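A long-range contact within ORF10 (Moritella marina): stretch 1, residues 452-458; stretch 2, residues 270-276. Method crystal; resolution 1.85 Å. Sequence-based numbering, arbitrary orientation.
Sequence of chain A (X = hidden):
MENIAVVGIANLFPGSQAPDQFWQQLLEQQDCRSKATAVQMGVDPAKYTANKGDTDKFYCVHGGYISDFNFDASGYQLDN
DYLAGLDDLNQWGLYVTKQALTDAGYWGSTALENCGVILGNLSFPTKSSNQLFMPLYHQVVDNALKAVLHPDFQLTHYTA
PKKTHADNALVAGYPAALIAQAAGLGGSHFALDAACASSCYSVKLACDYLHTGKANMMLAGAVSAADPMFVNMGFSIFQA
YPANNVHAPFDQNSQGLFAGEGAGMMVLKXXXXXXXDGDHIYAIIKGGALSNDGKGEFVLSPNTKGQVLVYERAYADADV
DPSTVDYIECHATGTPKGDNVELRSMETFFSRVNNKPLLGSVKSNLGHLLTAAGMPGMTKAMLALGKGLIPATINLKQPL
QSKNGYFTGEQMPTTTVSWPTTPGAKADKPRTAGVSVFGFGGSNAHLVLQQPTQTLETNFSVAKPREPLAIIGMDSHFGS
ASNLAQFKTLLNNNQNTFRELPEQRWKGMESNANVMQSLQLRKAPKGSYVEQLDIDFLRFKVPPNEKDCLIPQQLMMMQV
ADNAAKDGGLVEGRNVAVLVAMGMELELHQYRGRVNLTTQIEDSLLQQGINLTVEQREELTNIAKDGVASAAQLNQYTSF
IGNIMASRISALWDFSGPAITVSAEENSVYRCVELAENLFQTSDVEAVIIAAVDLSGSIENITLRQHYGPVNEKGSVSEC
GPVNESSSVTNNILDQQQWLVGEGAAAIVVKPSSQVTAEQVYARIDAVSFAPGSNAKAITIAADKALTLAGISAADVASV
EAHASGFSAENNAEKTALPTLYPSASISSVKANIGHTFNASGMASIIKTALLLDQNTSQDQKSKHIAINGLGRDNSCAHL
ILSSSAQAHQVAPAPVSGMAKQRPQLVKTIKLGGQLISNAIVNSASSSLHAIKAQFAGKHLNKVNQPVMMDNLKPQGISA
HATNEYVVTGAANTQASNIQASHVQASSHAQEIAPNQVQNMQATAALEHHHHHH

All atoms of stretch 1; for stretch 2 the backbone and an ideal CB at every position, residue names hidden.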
ATOM      1  N   PRO A 452      17.881  20.243 -17.713  1.00 24.90           N
ATOM      2  CA  PRO A 452      19.130  19.545 -17.408  1.00 25.92           C
ATOM      3  C   PRO A 452      20.332  20.450 -17.602  1.00 32.54           C
ATOM      4  O   PRO A 452      20.334  21.344 -18.449  1.00 27.99           O
ATOM      5  CB  PRO A 452      19.150  18.387 -18.412  1.00 24.64           C
ATOM      6  CG  PRO A 452      18.248  18.818 -19.508  1.00 27.97           C
ATOM      7  CD  PRO A 452      17.189  19.659 -18.875  1.00 23.73           C
ATOM      8  N   THR A 453      21.373  20.185 -16.816  1.00 31.77           N
ATOM      9  CA  THR A 453      22.617  20.933 -16.938  1.00 32.72           C
ATOM     10  C   THR A 453      23.749  20.100 -16.362  1.00 33.95           C
ATOM     11  O   THR A 453      23.541  19.303 -15.440  1.00 33.50           O
ATOM     12  CB  THR A 453      22.543  22.288 -16.219  1.00 32.26           C
ATOM     13  OG1 THR A 453      23.806  22.957 -16.326  1.00 32.96           O
ATOM     14  CG2 THR A 453      22.206  22.096 -14.744  1.00 29.78           C
ATOM     15  N   GLN A 454      24.949  20.289 -16.919  1.00 32.86           N
ATOM     16  CA  GLN A 454      26.151  19.674 -16.377  1.00 32.23           C
ATOM     17  C   GLN A 454      26.803  20.507 -15.278  1.00 31.45           C
ATOM     18  O   GLN A 454      27.718  20.012 -14.609  1.00 31.67           O
ATOM     19  CB  GLN A 454      27.170  19.420 -17.495  1.00 34.46           C
ATOM     20  CG  GLN A 454      26.641  18.601 -18.662  1.00 34.56           C
ATOM     21  CD  GLN A 454      26.234  17.195 -18.255  1.00 39.20           C
ATOM     22  OE1 GLN A 454      27.077  16.379 -17.870  1.00 44.69           O
ATOM     23  NE2 GLN A 454      24.935  16.904 -18.342  1.00 38.14           N
ATOM     24  N   THR A 455      26.340  21.740 -15.060  1.00 31.69           N
ATOM     25  CA  THR A 455      26.954  22.646 -14.096  1.00 33.53           C
ATOM     26  C   THR A 455      26.586  22.244 -12.670  1.00 31.42           C
ATOM     27  O   THR A 455      25.402  22.185 -12.322  1.00 30.77           O
ATOM     28  CB  THR A 455      26.511  24.085 -14.365  1.00 31.04           C
ATOM     29  OG1 THR A 455      26.848  24.442 -15.712  1.00 33.91           O
ATOM     30  CG2 THR A 455      27.196  25.042 -13.397  1.00 33.64           C
ATOM     31  N   LEU A 456      27.598  21.999 -11.841  1.00 28.21           N
ATOM     32  CA  LEU A 456      27.383  21.619 -10.451  1.00 34.15           C
ATOM     33  C   LEU A 456      27.225  22.848  -9.569  1.00 34.52           C
ATOM     34  O   LEU A 456      27.790  23.909  -9.847  1.00 34.10           O
ATOM     35  CB  LEU A 456      28.543  20.770  -9.932  1.00 28.49           C
ATOM     36  CG  LEU A 456      28.802  19.474 -10.701  1.00 32.31           C
ATOM     37  CD1 LEU A 456      29.851  18.636  -9.999  1.00 36.46           C
ATOM     38  CD2 LEU A 456      27.514  18.687 -10.868  1.00 31.77           C
ATOM     39  N   GLU A 457      26.450  22.692  -8.498  1.00 31.50           N
ATOM     40  CA  GLU A 457      26.332  23.747  -7.502  1.00 34.57           C
ATOM     41  C   GLU A 457      27.622  23.851  -6.708  1.00 41.07           C
ATOM     42  O   GLU A 457      28.258  22.841  -6.382  1.00 38.67           O
ATOM     43  CB  GLU A 457      25.183  23.480  -6.527  1.00 34.55           C
ATOM     44  CG  GLU A 457      23.834  23.174  -7.145  1.00 37.77           C
ATOM     45  CD  GLU A 457      22.984  22.288  -6.227  1.00 36.45           C
ATOM     46  OE1 GLU A 457      23.259  21.054  -6.130  1.00 27.18           O
ATOM     47  OE2 GLU A 457      22.061  22.854  -5.587  1.00 35.08           O
ATOM     48  N   THR A 458      28.000  25.080  -6.372  1.00 41.74           N
ATOM     49  CA  THR A 458      29.188  25.249  -5.552  1.00 47.79           C
ATOM     50  C   THR A 458      28.866  25.036  -4.080  1.00 45.45           C
ATOM     51  O   THR A 458      29.704  24.524  -3.329  1.00 48.39           O
ATOM     52  CB  THR A 458      29.802  26.632  -5.797  1.00 42.34           C
ATOM     53  OG1 THR A 458      30.980  26.775  -4.999  1.00 51.43           O
ATOM     54  CG2 THR A 458      28.807  27.737  -5.454  1.00 40.04           C
ATOM     55  N   UNK A 270      22.618  11.514  -7.562  1.00 19.03           N
ATOM     56  CA  UNK A 270      23.115  12.841  -7.222  1.00 22.24           C
ATOM     57  C   UNK A 270      23.786  13.438  -8.461  1.00 19.97           C
ATOM     58  O   UNK A 270      24.461  12.734  -9.212  1.00 21.36           O
ATOM     59  CB  UNK A 270      24.087  12.782  -6.042  1.00 22.24           C
ATOM     60  N   UNK A 271      23.554  14.729  -8.700  1.00 20.97           N
ATOM     61  CA  UNK A 271      24.050  15.339  -9.937  1.00 23.51           C
ATOM     62  C   UNK A 271      25.565  15.209 -10.065  1.00 22.51           C
ATOM     63  O   UNK A 271      26.077  14.968 -11.164  1.00 26.16           O
ATOM     64  CB  UNK A 271      23.651  16.815  -9.994  1.00 23.51           C
ATOM     65  N   UNK A 272      26.292  15.341  -8.952  1.00 24.48           N
ATOM     66  CA  UNK A 272      27.747  15.165  -8.980  1.00 27.33           C
ATOM     67  C   UNK A 272      28.138  13.819  -9.582  1.00 28.96           C
ATOM     68  O   UNK A 272      29.059  13.741 -10.406  1.00 23.35           O
ATOM     69  CB  UNK A 272      28.323  15.289  -7.568  1.00 27.33           C
ATOM     70  N   UNK A 273      27.450  12.743  -9.183  1.00 26.94           N
ATOM     71  CA  UNK A 273      27.780  11.423  -9.712  1.00 25.42           C
ATOM     72  C   UNK A 273      27.339  11.289 -11.165  1.00 25.91           C
ATOM     73  O   UNK A 273      28.023  10.644 -11.970  1.00 26.33           O
ATOM     74  CB  UNK A 273      27.129  10.330  -8.862  1.00 25.42           C
ATOM     75  N   UNK A 274      26.197  11.886 -11.520  1.00 22.46           N
ATOM     76  CA  UNK A 274      25.712  11.778 -12.892  1.00 24.18           C
ATOM     77  C   UNK A 274      26.648  12.490 -13.863  1.00 26.43           C
ATOM     78  O   UNK A 274      26.894  11.998 -14.970  1.00 25.16           O
ATOM     79  CB  UNK A 274      24.299  12.355 -13.004  1.00 24.18           C
ATOM     80  N   UNK A 275      27.171  13.651 -13.470  1.00 24.73           N
ATOM     81  CA  UNK A 275      28.105  14.363 -14.341  1.00 25.79           C
ATOM     82  C   UNK A 275      29.426  13.613 -14.422  1.00 28.37           C
ATOM     83  O   UNK A 275      30.000  13.456 -15.507  1.00 32.41           O
ATOM     84  CB  UNK A 275      28.334  15.790 -13.839  1.00 25.79           C
ATOM     85  N   UNK A 276      29.908  13.103 -13.284  1.00 30.15           N
ATOM     86  CA  UNK A 276      31.153  12.338 -13.260  1.00 26.57           C
ATOM     87  C   UNK A 276      31.074  11.109 -14.161  1.00 32.16           C
ATOM     88  O   UNK A 276      32.030  10.797 -14.885  1.00 28.37           O
ATOM     89  CB  UNK A 276      31.485  11.914 -11.828  1.00 26.57           C
TER

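Stretch 1 is an irregular loop that passes over the start of a helix in stretch 2. The two segments are at least 179 residues apart in sequence where they touch.

Position 270 precedes the helix, with phi/psi of -59/139. Nothing of stretch 1 lies within 5.5 Å of its ideal CB. Stretch 1 therefore sets no demand here, and many side chains would fit. The deposited residue is Arg270, at the N-cap position.

Position 271 opens the helix, with phi/psi of -58/-38. Its CA-to-CB bond points toward stretch 1, and the ideal CB is 4.4 Å from Leu456 CD2. Also within reach of a long side chain are two backbone carbonyls: the ideal CB of 271 is 6.0 Å from Thr453 O and 6.1 Å from Thr455 O. Neither has a donor within stretch 1. A long side chain ending in a donor would suit. Lysine, arginine or glutamine could be considered; a short apolar residue would leave the carbonyls unmet from this position. The deposited residue is Gln271. Its NE2 donates to Thr453 O at 3.0 Å and to Thr455 O at 3.0 Å, so one amide group uses both hydrogens to hold the loop at two points. Both N-H...O angles are 142°. A water donates to Gln271 OE1 at 2.6 Å, accepts from Glu457 N at 2.8 Å and donates to Glu457 OE1 at 2.8 Å. Leu456 CD2 packs on Gln271 CD at 3.6 Å.

At 272 the CA-to-CB bond points sideways. The ideal CB is 4.4 Å from Leu456 CD1, so the offer is the flank of a leucine. Alanine, serine, threonine or a modest apolar residue would be reasonable. The deposited residue is Ser272, with chi1 in the p well. Its OG bonds elsewhere in the structure.

At 273 the CA-to-CB bond points away, and stretch 1 offers nothing. A polar residue is one plausible choice. It is Asp273, whose OD2 forms a salt bridge with Arg270 NH1 at 2.9 Å; the hydrogen bond within it is weak.

At 274 the CA-to-CB bond points sideways, with no stretch 1 atom within 5.5 Å of the ideal CB. Stretch 1 leaves the choice open. The deposited residue is Ala274.

Position 275 is one turn after 271, and its CA-to-CB bond again points toward stretch 1. Its ideal CB is 4.2 Å from Leu456 CD2 and 4.3 Å from Gln454 OE1. A methyl on one hand and a polar amide on the other allow valine, isoleucine, leucine or threonine. The deposited residue is Val275, with chi1 in the t well. Its CG2 meets Leu456 CD2 at 3.8 Å, an apolar contact, and approaches Gln454 O at 3.5 Å.

At 276 the CA-to-CB bond points away into space free of stretch 1. Long polar residues suit it. It is Arg276, whose NH1 lies 3.2 Å from Asp273 OD1, a salt bridge of charges only.

Stretch 2 (270-276) RQSDAVR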
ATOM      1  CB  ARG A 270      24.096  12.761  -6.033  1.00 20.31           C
ATOM      2  CG  ARG A 270      23.433  12.310  -4.715  1.00 18.59           C
ATOM      3  CD  ARG A 270      24.426  12.129  -3.559  1.00 17.87           C
ATOM      4  NE  ARG A 270      25.398  11.090  -3.866  1.00 18.69           N
ATOM      5  CZ  ARG A 270      25.292   9.821  -3.488  1.00 23.24           C
ATOM      6  NH1 ARG A 270      26.212   8.938  -3.852  1.00 20.75           N
ATOM      7  NH2 ARG A 270      24.262   9.420  -2.755  1.00 17.64           N
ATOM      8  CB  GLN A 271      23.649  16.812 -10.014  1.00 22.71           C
ATOM      9  CG  GLN A 271      23.912  17.428 -11.404  1.00 22.32           C
ATOM     10  CD  GLN A 271      23.995  18.934 -11.342  1.00 27.96           C
ATOM     11  OE1 GLN A 271      24.044  19.512 -10.258  1.00 26.68           O
ATOM     12  NE2 GLN A 271      23.999  19.581 -12.503  1.00 24.91           N
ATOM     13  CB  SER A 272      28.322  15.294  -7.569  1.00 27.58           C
ATOM     14  OG  SER A 272      27.703  14.371  -6.694  1.00 29.01           O
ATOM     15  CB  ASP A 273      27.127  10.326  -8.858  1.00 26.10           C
ATOM     16  CG  ASP A 273      27.636  10.310  -7.416  1.00 32.67           C
ATOM     17  OD1 ASP A 273      28.680  10.942  -7.128  1.00 32.47           O
ATOM     18  OD2 ASP A 273      26.987   9.660  -6.558  1.00 31.44           O
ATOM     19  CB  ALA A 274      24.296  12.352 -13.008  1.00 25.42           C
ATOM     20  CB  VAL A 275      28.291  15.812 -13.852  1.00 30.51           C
ATOM     21  CG1 VAL A 275      29.445  16.482 -14.586  1.00 31.31           C
ATOM     22  CG2 VAL A 275      27.008  16.597 -14.056  1.00 26.04           C
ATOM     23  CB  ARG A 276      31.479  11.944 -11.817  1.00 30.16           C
ATOM     24  CG  ARG A 276      32.627  10.957 -11.631  1.00 34.84           C
ATOM     25  CD  ARG A 276      32.566  10.281 -10.253  1.00 36.91           C
ATOM     26  NE  ARG A 276      31.473   9.309 -10.179  1.00 37.19           N
ATOM     27  CZ  ARG A 276      30.910   8.881  -9.051  1.00 35.96           C
ATOM     28  NH1 ARG A 276      31.343   9.314  -7.876  1.00 35.77           N
ATOM     29  NH2 ARG A 276      29.912   8.003  -9.101  1.00 36.72           N
TER
HETATM   30  O   HOH W   1      25.101  20.241  -8.026  1.00 29.04           O
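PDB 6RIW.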